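Local atomic coordinates of cytolethal distending toxin subunit A (PDB entry 1SR4), a protein that probably forms, with CdtC, a heterodimeric lectin-like subunit required to deliver the genotoxic CdtB subunit into host cells. Residues L70-L82 with L117-D131. Sequence-based numbering, arbitrary orientation.
Sequences LLTVWALAKRNWL and LGTCVEAYGNGLIHD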
loop_
_atom_site.group_PDB
_atom_site.type_symbol
_atom_site.label_atom_id
_atom_site.label_comp_id
_atom_site.label_asym_id
_atom_site.label_seq_id
_atom_site.Cartn_x
_atom_site.Cartn_y
_atom_site.Cartn_z
ATOM N N LEU A 70 -14.872 -5.030 13.928
ATOM C CA LEU A 70 -15.025 -4.555 12.550
ATOM C C LEU A 70 -16.289 -3.691 12.375
ATOM O O LEU A 70 -17.366 -4.067 12.839
ATOM C CB LEU A 70 -15.107 -5.777 11.624
ATOM C CG LEU A 70 -14.084 -6.894 11.882
ATOM C CD1 LEU A 70 -14.511 -8.184 11.137
ATOM C CD2 LEU A 70 -12.713 -6.433 11.445
ATOM N N LEU A 71 -16.155 -2.528 11.733
ATOM C CA LEU A 71 -17.317 -1.678 11.502
ATOM C C LEU A 71 -18.296 -2.518 10.678
ATOM O O LEU A 71 -17.937 -3.047 9.624
ATOM C CB LEU A 71 -16.941 -0.437 10.703
ATOM C CG LEU A 71 -18.155 0.495 10.511
ATOM C CD1 LEU A 71 -18.576 1.130 11.875
ATOM C CD2 LEU A 71 -17.805 1.586 9.505
ATOM N N THR A 72 -19.536 -2.626 11.138
ATOM C CA THR A 72 -20.492 -3.452 10.417
ATOM C C THR A 72 -21.955 -3.042 10.548
ATOM O O THR A 72 -22.362 -2.368 11.502
ATOM C CB THR A 72 -20.383 -4.907 10.910
ATOM O OG1 THR A 72 -21.280 -5.740 10.185
ATOM C CG2 THR A 72 -20.719 -4.985 12.395
ATOM N N VAL A 73 -22.722 -3.439 9.543
ATOM C CA VAL A 73 -24.159 -3.249 9.547
ATOM C C VAL A 73 -24.612 -4.274 10.587
ATOM O O VAL A 73 -23.943 -5.297 10.781
ATOM C CB VAL A 73 -24.764 -3.663 8.179
ATOM C CG1 VAL A 73 -26.279 -3.960 8.327
ATOM C CG2 VAL A 73 -24.499 -2.576 7.143
ATOM N N TRP A 74 -25.691 -3.995 11.310
ATOM C CA TRP A 74 -26.206 -4.994 12.246
ATOM C C TRP A 74 -27.655 -5.218 11.771
ATOM O O TRP A 74 -27.941 -6.230 11.142
ATOM C CB TRP A 74 -26.162 -4.516 13.702
ATOM C CG TRP A 74 -26.690 -5.557 14.626
ATOM C CD1 TRP A 74 -26.186 -6.817 14.826
ATOM C CD2 TRP A 74 -27.874 -5.472 15.421
ATOM N NE1 TRP A 74 -26.990 -7.521 15.693
ATOM C CE2 TRP A 74 -28.034 -6.721 16.074
ATOM C CE3 TRP A 74 -28.823 -4.465 15.643
ATOM C CZ2 TRP A 74 -29.106 -6.984 16.936
ATOM C CZ3 TRP A 74 -29.895 -4.730 16.503
ATOM C CH2 TRP A 74 -30.024 -5.978 17.136
ATOM N N ALA A 75 -28.549 -4.261 12.037
ATOM C CA ALA A 75 -29.938 -4.375 11.564
ATOM C C ALA A 75 -29.846 -4.073 10.073
ATOM O O ALA A 75 -29.308 -3.033 9.669
ATOM C CB ALA A 75 -30.846 -3.350 12.270
ATOM N N LEU A 76 -30.369 -4.978 9.261
ATOM C CA LEU A 76 -30.287 -4.856 7.809
ATOM C C LEU A 76 -31.041 -3.729 7.116
ATOM O O LEU A 76 -30.606 -3.267 6.065
ATOM C CB LEU A 76 -30.692 -6.184 7.157
ATOM C CG LEU A 76 -29.928 -7.448 7.569
ATOM C CD1 LEU A 76 -30.488 -8.655 6.796
ATOM C CD2 LEU A 76 -28.440 -7.281 7.278
ATOM N N ALA A 77 -32.163 -3.287 7.673
ATOM C CA ALA A 77 -32.922 -2.224 7.021
ATOM C C ALA A 77 -32.098 -0.939 6.940
ATOM O O ALA A 77 -31.308 -0.643 7.843
ATOM C CB ALA A 77 -34.226 -1.963 7.785
ATOM N N LYS A 78 -32.290 -0.187 5.858
ATOM C CA LYS A 78 -31.577 1.070 5.658
ATOM C C LYS A 78 -31.791 2.051 6.806
ATOM O O LYS A 78 -32.831 2.045 7.454
ATOM C CB LYS A 78 -32.025 1.717 4.342
ATOM C CG LYS A 78 -31.608 0.940 3.104
ATOM C CD LYS A 78 -32.056 1.663 1.844
ATOM C CE LYS A 78 -33.474 1.294 1.457
ATOM N NZ LYS A 78 -33.509 -0.095 0.897
ATOM N N ARG A 79 -30.779 2.874 7.051
ATOM C CA ARG A 79 -30.785 3.901 8.090
ATOM C C ARG A 79 -30.610 3.430 9.526
ATOM O O ARG A 79 -30.717 4.219 10.461
ATOM C CB ARG A 79 -32.022 4.814 7.963
ATOM C CG ARG A 79 -32.010 5.620 6.652
ATOM C CD ARG A 79 -32.985 6.801 6.635
ATOM N NE ARG A 79 -32.576 7.904 7.508
ATOM C CZ ARG A 79 -31.612 8.785 7.226
ATOM N NH1 ARG A 79 -30.932 8.717 6.086
ATOM N NH2 ARG A 79 -31.326 9.748 8.091
ATOM N N ASN A 80 -30.305 2.151 9.707
ATOM C CA ASN A 80 -30.058 1.643 11.050
ATOM C C ASN A 80 -28.600 1.928 11.393
ATOM O O ASN A 80 -27.764 2.087 10.498
ATOM C CB ASN A 80 -30.327 0.145 11.107
ATOM C CG ASN A 80 -31.772 -0.164 11.385
ATOM O OD1 ASN A 80 -32.250 0.054 12.496
ATOM N ND2 ASN A 80 -32.480 -0.664 10.379
ATOM N N TRP A 81 -28.309 1.993 12.685
ATOM C CA TRP A 81 -26.972 2.274 13.165
ATOM C C TRP A 81 -25.974 1.164 12.853
ATOM O O TRP A 81 -26.312 -0.018 12.820
ATOM C CB TRP A 81 -26.944 2.460 14.692
ATOM C CG TRP A 81 -27.748 3.578 15.266
ATOM C CD1 TRP A 81 -28.841 3.462 16.087
ATOM C CD2 TRP A 81 -27.486 4.984 15.142
ATOM N NE1 TRP A 81 -29.268 4.711 16.484
ATOM C CE2 TRP A 81 -28.456 5.661 15.922
ATOM C CE3 TRP A 81 -26.527 5.737 14.452
ATOM C CZ2 TRP A 81 -28.490 7.060 16.035
ATOM C CZ3 TRP A 81 -26.561 7.128 14.561
ATOM C CH2 TRP A 81 -27.540 7.773 15.351
ATOM N N LEU A 82 -24.733 1.581 12.658
ATOM C CA LEU A 82 -23.622 0.677 12.423
ATOM C C LEU A 82 -23.013 0.458 13.795
ATOM O O LEU A 82 -23.119 1.316 14.665
ATOM C CB LEU A 82 -22.583 1.343 11.509
ATOM C CG LEU A 82 -22.537 0.979 10.025
ATOM C CD1 LEU A 82 -23.927 0.780 9.441
ATOM C CD2 LEU A 82 -21.748 2.042 9.291
ATOM N N LEU A 117 -25.105 -5.513 1.025
ATOM C CA LEU A 117 -26.282 -4.680 0.810
ATOM C C LEU A 117 -26.181 -3.554 -0.214
ATOM O O LEU A 117 -27.200 -3.029 -0.646
ATOM C CB LEU A 117 -26.738 -4.115 2.153
ATOM C CG LEU A 117 -26.985 -5.168 3.241
ATOM C CD1 LEU A 117 -27.308 -4.461 4.563
ATOM C CD2 LEU A 117 -28.145 -6.089 2.846
ATOM N N GLY A 118 -24.966 -3.178 -0.598
ATOM C CA GLY A 118 -24.819 -2.118 -1.576
ATOM C C GLY A 118 -25.129 -0.733 -1.040
ATOM O O GLY A 118 -25.170 0.229 -1.802
ATOM N N THR A 119 -25.365 -0.619 0.260
ATOM C CA THR A 119 -25.641 0.695 0.847
ATOM C C THR A 119 -24.318 1.361 1.254
ATOM O O THR A 119 -23.257 0.722 1.255
ATOM C CB THR A 119 -26.585 0.589 2.081
ATOM O OG1 THR A 119 -26.107 -0.415 2.983
ATOM C CG2 THR A 119 -27.999 0.208 1.640
ATOM N N CYS A 120 -24.381 2.641 1.600
ATOM C CA CYS A 120 -23.186 3.400 1.972
ATOM C C CYS A 120 -23.151 3.848 3.419
ATOM O O CYS A 120 -24.204 4.145 4.012
ATOM C CB CYS A 120 -23.066 4.638 1.077
ATOM S SG CYS A 120 -22.355 4.259 -0.548
ATOM N N VAL A 121 -21.936 3.908 3.976
ATOM C CA VAL A 121 -21.739 4.359 5.348
ATOM C C VAL A 121 -22.109 5.828 5.302
ATOM O O VAL A 121 -21.720 6.533 4.365
ATOM C CB VAL A 121 -20.258 4.231 5.808
ATOM C CG1 VAL A 121 -20.045 5.031 7.088
ATOM C CG2 VAL A 121 -19.890 2.729 6.048
ATOM N N GLU A 122 -22.850 6.297 6.304
ATOM C CA GLU A 122 -23.279 7.701 6.336
ATOM C C GLU A 122 -23.256 8.293 7.754
ATOM O O GLU A 122 -23.773 7.685 8.695
ATOM C CB GLU A 122 -24.701 7.812 5.775
ATOM C CG GLU A 122 -25.162 9.252 5.578
ATOM C CD GLU A 122 -26.518 9.361 4.913
ATOM O OE1 GLU A 122 -26.797 8.595 3.957
ATOM O OE2 GLU A 122 -27.306 10.240 5.341
ATOM N N ALA A 123 -22.650 9.468 7.912
ATOM C CA ALA A 123 -22.608 10.118 9.213
ATOM C C ALA A 123 -24.019 10.632 9.482
ATOM O O ALA A 123 -24.621 11.295 8.625
ATOM C CB ALA A 123 -21.624 11.291 9.199
ATOM N N TYR A 124 -24.537 10.330 10.668
ATOM C CA TYR A 124 -25.881 10.756 11.058
ATOM C C TYR A 124 -25.959 10.921 12.575
ATOM O O TYR A 124 -25.588 10.006 13.327
ATOM C CB TYR A 124 -26.920 9.731 10.603
ATOM C CG TYR A 124 -28.287 10.028 11.169
ATOM C CD1 TYR A 124 -29.078 11.039 10.625
ATOM C CD2 TYR A 124 -28.736 9.380 12.318
ATOM C CE1 TYR A 124 -30.280 11.406 11.219
ATOM C CE2 TYR A 124 -29.932 9.731 12.922
ATOM C CZ TYR A 124 -30.701 10.750 12.369
ATOM O OH TYR A 124 -31.875 11.132 12.973
ATOM N N GLY A 125 -26.437 12.083 13.030
ATOM C CA GLY A 125 -26.527 12.325 14.459
ATOM C C GLY A 125 -25.160 12.112 15.098
ATOM O O GLY A 125 -24.164 12.657 14.613
ATOM N N ASN A 126 -25.102 11.339 16.182
ATOM C CA ASN A 126 -23.832 11.071 16.853
ATOM C C ASN A 126 -23.227 9.716 16.497
ATOM O O ASN A 126 -22.517 9.136 17.310
ATOM C CB ASN A 126 -23.988 11.127 18.372
ATOM C CG ASN A 126 -24.395 12.499 18.868
ATOM O OD1 ASN A 126 -24.040 13.515 18.279
ATOM N ND2 ASN A 126 -25.139 12.530 19.963
ATOM N N GLY A 127 -23.502 9.211 15.298
ATOM C CA GLY A 127 -22.950 7.920 14.907
ATOM C C GLY A 127 -22.935 7.704 13.406
ATOM O O GLY A 127 -22.882 8.652 12.634
ATOM N N LEU A 128 -22.991 6.448 12.989
ATOM C CA LEU A 128 -22.986 6.126 11.575
ATOM C C LEU A 128 -24.162 5.214 11.274
ATOM O O LEU A 128 -24.556 4.430 12.115
ATOM C CB LEU A 128 -21.691 5.385 11.198
ATOM C CG LEU A 128 -20.330 6.067 11.383
ATOM C CD1 LEU A 128 -19.222 5.045 11.077
ATOM C CD2 LEU A 128 -20.215 7.296 10.457
ATOM N N ILE A 129 -24.713 5.322 10.068
ATOM C CA ILE A 129 -25.801 4.442 9.644
ATOM C C ILE A 129 -25.386 4.020 8.248
ATOM O O ILE A 129 -24.297 4.369 7.806
ATOM C CB ILE A 129 -27.155 5.194 9.545
ATOM C CG1 ILE A 129 -27.069 6.291 8.477
ATOM C CG2 ILE A 129 -27.549 5.750 10.915
ATOM C CD1 ILE A 129 -28.392 7.033 8.225
ATOM N N HIS A 130 -26.224 3.245 7.569
ATOM C CA HIS A 130 -25.958 2.881 6.186
ATOM C C HIS A 130 -27.242 3.261 5.447
ATOM O O HIS A 130 -28.341 3.117 5.993
ATOM C CB HIS A 130 -25.617 1.379 6.031
ATOM C CG HIS A 130 -26.748 0.445 6.343
ATOM N ND1 HIS A 130 -27.421 -0.259 5.368
ATOM C CD2 HIS A 130 -27.290 0.064 7.524
ATOM C CE1 HIS A 130 -28.329 -1.035 5.933
ATOM N NE2 HIS A 130 -28.271 -0.856 7.241
ATOM N N ASP A 131 -27.111 3.795 4.236
ATOM C CA ASP A 131 -28.277 4.198 3.449
ATOM C C ASP A 131 -27.922 4.193 1.973
ATOM O O ASP A 131 -26.753 3.986 1.594
ATOM C CB ASP A 131 -28.756 5.602 3.859
ATOM C CG ASP A 131 -30.227 5.869 3.485
ATOM O OD1 ASP A 131 -30.921 4.961 2.987
ATOM O OD2 ASP A 131 -30.694 6.999 3.715
HETATM O O HOH W 1 -29.664 11.973 6.906
HETATM O O HOH W 2 -22.898 4.322 14.828
#
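Backbone bonds join segment 70-82 to strand 127-131 of a beta hairpin in this ricin-type beta-trefoil: L82 N donates to L128 O (2.9 Å), and R79 N to H130 O (2.7 Å). The hairpin pairs 120-124 with 127-131 through a type II' turn, while the loop that carries R79, part of a region inferred to mediate binding to target cells, makes its own type II turn from A77 to N80. R79 takes a positive phi at the third position of that turn, and its long side chain bends at chi3 (71°) to bring the guanidinium back over the hairpin. There NH1 forms a salt bridge with D131 OD2, which lies in the guanidinium plane, 2.9 Å away, although the carboxylate is met from above its own plane. The CD1 methyl of I129 packs on one guanidinium face, and a water accepts from NH2 and donates weakly to E122 OE2, while E122 OE1 binds Q140. W81, large and flat, turns its ring edge to the hairpin end, with CZ3 3.3 Å from Y124 O and the CH2 corner against the Y124 ring, the two planes oblique at 45°. Beneath the loop, L82 and L71 supply branched apolar ends that meet V121 and L128; L71 and L128 also touch V176 of strand 176-179, extending the core. H130 combines an aromatic face with polar edge atoms and suits the loop's inner side. Its NE2 makes a weak bond to A75 O, while ND1 and T119 OG1 share a hydrogen bond of 2.7 Å. Over the centre of one imidazole face sits V73 CG2, 3.9 Å from the ring centroid.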